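Local atomic coordinates of putative pyridoxal phosphate-dependent transferase (Clostridium difficile, PDB entry 4DQ6), a protein that is probably a pyridoxal phosphate-dependent transferase of the class I and II aminotransferase family and binds pyridoxal-5'-phosphate. Residues A[111-121]-A[135-143]. Residues are numbered along the deposited sequence; the frame is centred on the assembly and turned at random.
Sequences TKANDKIMIQE and NRELIISPL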
loop_
_atom_site.group_PDB
_atom_site.type_symbol
_atom_site.label_atom_id
_atom_site.label_comp_id
_atom_site.label_asym_id
_atom_site.label_seq_id
_atom_site.Cartn_x
_atom_site.Cartn_y
_atom_site.Cartn_z
ATOM N N THR A 111 0.800 -19.648 -11.348
ATOM C CA THR A 111 0.540 -21.022 -10.927
ATOM C C THR A 111 -0.944 -21.197 -10.694
ATOM O O THR A 111 -1.705 -20.195 -10.643
ATOM C CB THR A 111 1.300 -21.428 -9.645
ATOM O OG1 THR A 111 0.875 -20.626 -8.532
ATOM C CG2 THR A 111 2.798 -21.289 -9.836
ATOM N N LYS A 112 -1.363 -22.443 -10.550
ATOM C CA LYS A 112 -2.755 -22.769 -10.168
ATOM C C LYS A 112 -2.715 -23.377 -8.781
ATOM O O LYS A 112 -1.643 -23.821 -8.304
ATOM C CB LYS A 112 -3.432 -23.757 -11.155
ATOM C CG LYS A 112 -2.847 -25.120 -11.199
ATOM C CD LYS A 112 -3.617 -25.976 -12.208
ATOM C CE LYS A 112 -2.973 -27.351 -12.404
ATOM N NZ LYS A 112 -1.456 -27.319 -12.446
ATOM N N ALA A 113 -3.883 -23.413 -8.154
ATOM C CA ALA A 113 -4.061 -24.046 -6.851
ATOM C C ALA A 113 -3.377 -25.395 -6.745
ATOM O O ALA A 113 -3.444 -26.177 -7.675
ATOM C CB ALA A 113 -5.535 -24.172 -6.525
ATOM N N ASN A 114 -2.709 -25.623 -5.620
ATOM C CA ASN A 114 -1.935 -26.858 -5.340
ATOM C C ASN A 114 -0.707 -27.138 -6.238
ATOM O O ASN A 114 -0.077 -28.178 -6.103
ATOM C CB ASN A 114 -2.868 -28.087 -5.288
ATOM C CG ASN A 114 -4.146 -27.805 -4.512
ATOM O OD1 ASN A 114 -5.250 -28.009 -5.034
ATOM N ND2 ASN A 114 -4.009 -27.294 -3.280
ATOM N N ASP A 115 -0.303 -26.210 -7.099
ATOM C CA ASP A 115 0.985 -26.312 -7.808
ATOM C C ASP A 115 2.093 -26.216 -6.760
ATOM O O ASP A 115 1.930 -25.551 -5.698
ATOM C CB ASP A 115 1.199 -25.187 -8.841
ATOM C CG ASP A 115 0.507 -25.428 -10.139
ATOM O OD1 ASP A 115 -0.022 -26.546 -10.349
ATOM O OD2 ASP A 115 0.476 -24.554 -11.005
ATOM N N LYS A 116 3.203 -26.880 -7.076
ATOM C CA LYS A 116 4.375 -26.920 -6.201
ATOM C C LYS A 116 5.330 -25.737 -6.449
ATOM O O LYS A 116 5.568 -25.380 -7.598
ATOM C CB LYS A 116 5.126 -28.243 -6.368
ATOM C CG LYS A 116 4.409 -29.467 -5.823
ATOM C CD LYS A 116 5.101 -30.721 -6.342
ATOM C CE LYS A 116 4.457 -31.980 -5.806
ATOM N NZ LYS A 116 3.312 -32.372 -6.667
ATOM N N ILE A 117 5.825 -25.145 -5.351
ATOM C CA ILE A 117 6.738 -24.007 -5.325
ATOM C C ILE A 117 7.817 -24.378 -4.315
ATOM O O ILE A 117 7.515 -24.797 -3.176
ATOM C CB ILE A 117 6.003 -22.726 -4.885
ATOM C CG1 ILE A 117 4.897 -22.346 -5.896
ATOM C CG2 ILE A 117 7.039 -21.617 -4.687
ATOM C CD1 ILE A 117 4.061 -21.133 -5.524
ATOM N N MET A 118 9.066 -24.177 -4.731
ATOM C CA MET A 118 10.207 -24.591 -3.970
ATOM C C MET A 118 10.900 -23.414 -3.330
ATOM O O MET A 118 11.053 -22.338 -3.969
ATOM C CB MET A 118 11.191 -25.368 -4.867
ATOM C CG MET A 118 12.420 -25.850 -4.157
ATOM S SD MET A 118 13.623 -26.823 -5.113
ATOM C CE MET A 118 12.799 -28.386 -5.244
ATOM N N ILE A 119 11.251 -23.613 -2.052
ATOM C CA ILE A 119 12.107 -22.625 -1.301
ATOM C C ILE A 119 13.270 -23.342 -0.630
ATOM O O ILE A 119 13.289 -24.602 -0.596
ATOM C CB ILE A 119 11.329 -21.800 -0.247
ATOM C CG1 ILE A 119 10.914 -22.645 0.942
ATOM C CG2 ILE A 119 10.151 -21.013 -0.871
ATOM C CD1 ILE A 119 10.258 -21.849 2.075
ATOM N N GLN A 120 14.298 -22.635 -0.153
ATOM C CA GLN A 120 15.416 -23.218 0.605
ATOM C C GLN A 120 15.430 -22.700 2.035
ATOM O O GLN A 120 15.602 -21.485 2.269
ATOM C CB GLN A 120 16.745 -22.872 -0.039
ATOM C CG GLN A 120 16.867 -23.220 -1.510
ATOM C CD GLN A 120 18.098 -22.664 -2.175
ATOM O OE1 GLN A 120 18.280 -21.448 -2.274
ATOM N NE2 GLN A 120 18.969 -23.545 -2.650
ATOM N N GLU A 121 15.243 -23.561 2.993
ATOM C CA GLU A 121 15.259 -23.208 4.422
ATOM C C GLU A 121 16.596 -23.551 5.073
ATOM O O GLU A 121 17.304 -24.437 4.636
ATOM C CB GLU A 121 14.119 -23.951 5.118
ATOM C CG GLU A 121 12.788 -23.273 4.745
ATOM C CD GLU A 121 11.587 -23.699 5.559
ATOM O OE1 GLU A 121 11.669 -24.759 6.185
ATOM O OE2 GLU A 121 10.555 -22.956 5.566
ATOM N N ASN A 135 -2.580 -21.288 -1.124
ATOM C CA ASN A 135 -3.048 -22.648 -1.417
ATOM C C ASN A 135 -2.248 -23.267 -2.548
ATOM O O ASN A 135 -2.781 -23.971 -3.428
ATOM C CB ASN A 135 -4.555 -22.665 -1.688
ATOM C CG ASN A 135 -5.337 -22.034 -0.550
ATOM O OD1 ASN A 135 -5.879 -20.924 -0.691
ATOM N ND2 ASN A 135 -5.292 -22.671 0.625
ATOM N N ARG A 136 -0.947 -23.038 -2.517
ATOM C CA ARG A 136 -0.022 -23.800 -3.310
ATOM C C ARG A 136 0.708 -24.735 -2.364
ATOM O O ARG A 136 0.661 -24.592 -1.117
ATOM C CB ARG A 136 0.962 -22.900 -4.075
ATOM C CG ARG A 136 0.490 -22.338 -5.418
ATOM C CD ARG A 136 -0.824 -21.598 -5.380
ATOM N NE ARG A 136 -1.175 -20.951 -6.642
ATOM C CZ ARG A 136 -2.366 -20.424 -6.906
ATOM N NH1 ARG A 136 -3.376 -20.519 -6.037
ATOM N NH2 ARG A 136 -2.582 -19.876 -8.085
ATOM N N GLU A 137 1.382 -25.718 -2.943
ATOM C CA GLU A 137 2.084 -26.755 -2.182
ATOM C C GLU A 137 3.555 -26.366 -2.030
ATOM O O GLU A 137 4.246 -26.196 -3.007
ATOM C CB GLU A 137 2.037 -28.113 -2.869
ATOM C CG GLU A 137 2.736 -29.183 -2.044
ATOM C CD GLU A 137 2.690 -30.610 -2.598
ATOM O OE1 GLU A 137 1.937 -30.903 -3.543
ATOM O OE2 GLU A 137 3.453 -31.456 -2.063
ATOM N N LEU A 138 4.002 -26.258 -0.796
ATOM C CA LEU A 138 5.375 -25.817 -0.500
ATOM C C LEU A 138 6.313 -26.993 -0.546
ATOM O O LEU A 138 6.087 -28.000 0.155
ATOM C CB LEU A 138 5.449 -25.200 0.893
ATOM C CG LEU A 138 6.809 -24.547 1.220
ATOM C CD1 LEU A 138 7.202 -23.402 0.265
ATOM C CD2 LEU A 138 6.836 -24.146 2.701
ATOM N N ILE A 139 7.363 -26.894 -1.351
ATOM C CA ILE A 139 8.434 -27.934 -1.391
ATOM C C ILE A 139 9.674 -27.236 -0.829
ATOM O O ILE A 139 9.952 -26.095 -1.209
ATOM C CB ILE A 139 8.719 -28.422 -2.812
ATOM C CG1 ILE A 139 7.434 -28.974 -3.478
ATOM C CG2 ILE A 139 9.829 -29.483 -2.761
ATOM C CD1 ILE A 139 6.792 -30.105 -2.742
ATOM N N ILE A 140 10.324 -27.858 0.153
ATOM C CA ILE A 140 11.499 -27.232 0.803
ATOM C C ILE A 140 12.723 -28.089 0.455
ATOM O O ILE A 140 12.725 -29.311 0.698
ATOM C CB ILE A 140 11.326 -27.186 2.317
ATOM C CG1 ILE A 140 9.982 -26.530 2.693
ATOM C CG2 ILE A 140 12.569 -26.528 2.965
ATOM C CD1 ILE A 140 9.588 -26.556 4.159
ATOM N N SER A 141 13.742 -27.453 -0.138
ATOM C CA SER A 141 15.053 -28.010 -0.284
ATOM C C SER A 141 16.008 -27.377 0.693
ATOM O O SER A 141 16.466 -26.268 0.430
ATOM C CB SER A 141 15.566 -27.864 -1.716
ATOM O OG SER A 141 16.933 -28.243 -1.776
ATOM N N PRO A 142 16.231 -27.994 1.849
ATOM C CA PRO A 142 17.021 -27.257 2.866
ATOM C C PRO A 142 18.426 -26.955 2.350
ATOM O O PRO A 142 19.031 -27.723 1.603
ATOM C CB PRO A 142 17.033 -28.171 4.064
ATOM C CG PRO A 142 15.912 -29.157 3.857
ATOM C CD PRO A 142 15.718 -29.271 2.364
ATOM N N LEU A 143 18.926 -25.775 2.692
ATOM C CA LEU A 143 20.365 -25.538 2.492
ATOM C C LEU A 143 21.167 -26.631 3.206
ATOM O O LEU A 143 20.722 -27.217 4.189
ATOM C CB LEU A 143 20.777 -24.158 2.983
ATOM C CG LEU A 143 20.096 -22.971 2.322
ATOM C CD1 LEU A 143 20.589 -21.713 3.028
ATOM C CD2 LEU A 143 20.368 -22.862 0.853
HETATM O O HOH W 1 18.867 -26.386 -1.401
HETATM O O HOH W 2 18.917 -26.391 6.174
#
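Strands 116-119 and 137-140 pair in parallel, Lys116 beside Glu137 through Ile119 beside Ile140, as the two strands of a beta-alpha-beta unit whose crossover is helix 126-133. They lie at one side of the seven-stranded mixed sheet of this aminotransferase-type fold, with 137-140 outermost in the chain. Backbone bonds alternate: Ile117 N gives to Glu137 O (3.0 Å), Ile139 N to Ile117 O, Ile119 N to Ile139 O and Ser141 N to Ile119 O. Beyond the strands, Leu143 N still reaches Glu121 O, whereas Glu121 N is buried without a partner.

Apolar packing divides between the two faces. Ile119 CG1, placed between its backbone N and carbonyl carbon (chi1 71°), meets Leu138 CD1 at 3.8 Å, the two side chains nearly perpendicular; Val131 of the crossover helix packs on Leu138. On the face of Lys116 and Met118, Ile139 CG1 rests against Lys116 CB, and Met118 CE approaches Ile139 CG2 at 4.0 Å. Lys116 and Glu137 run alongside each other, but their salt bridge is long, Lys116 NZ to Glu137 OE1 3.7 Å.

Polar side-chain bonding concentrates at Arg136, whose chain bends at chi2 (54°) and lays one guanidinium face against the Lys112-Ala113 peptide. Arg136 NH2 gives a hydrogen bond to Thr111 O at 2.7 Å, approaching from above the carbonyl plane. Thr111 OG1, also bonded to Ile107 O, accepts Arg136 NE in the guanidinium plane at 2.8 Å, nearly straight at 173°.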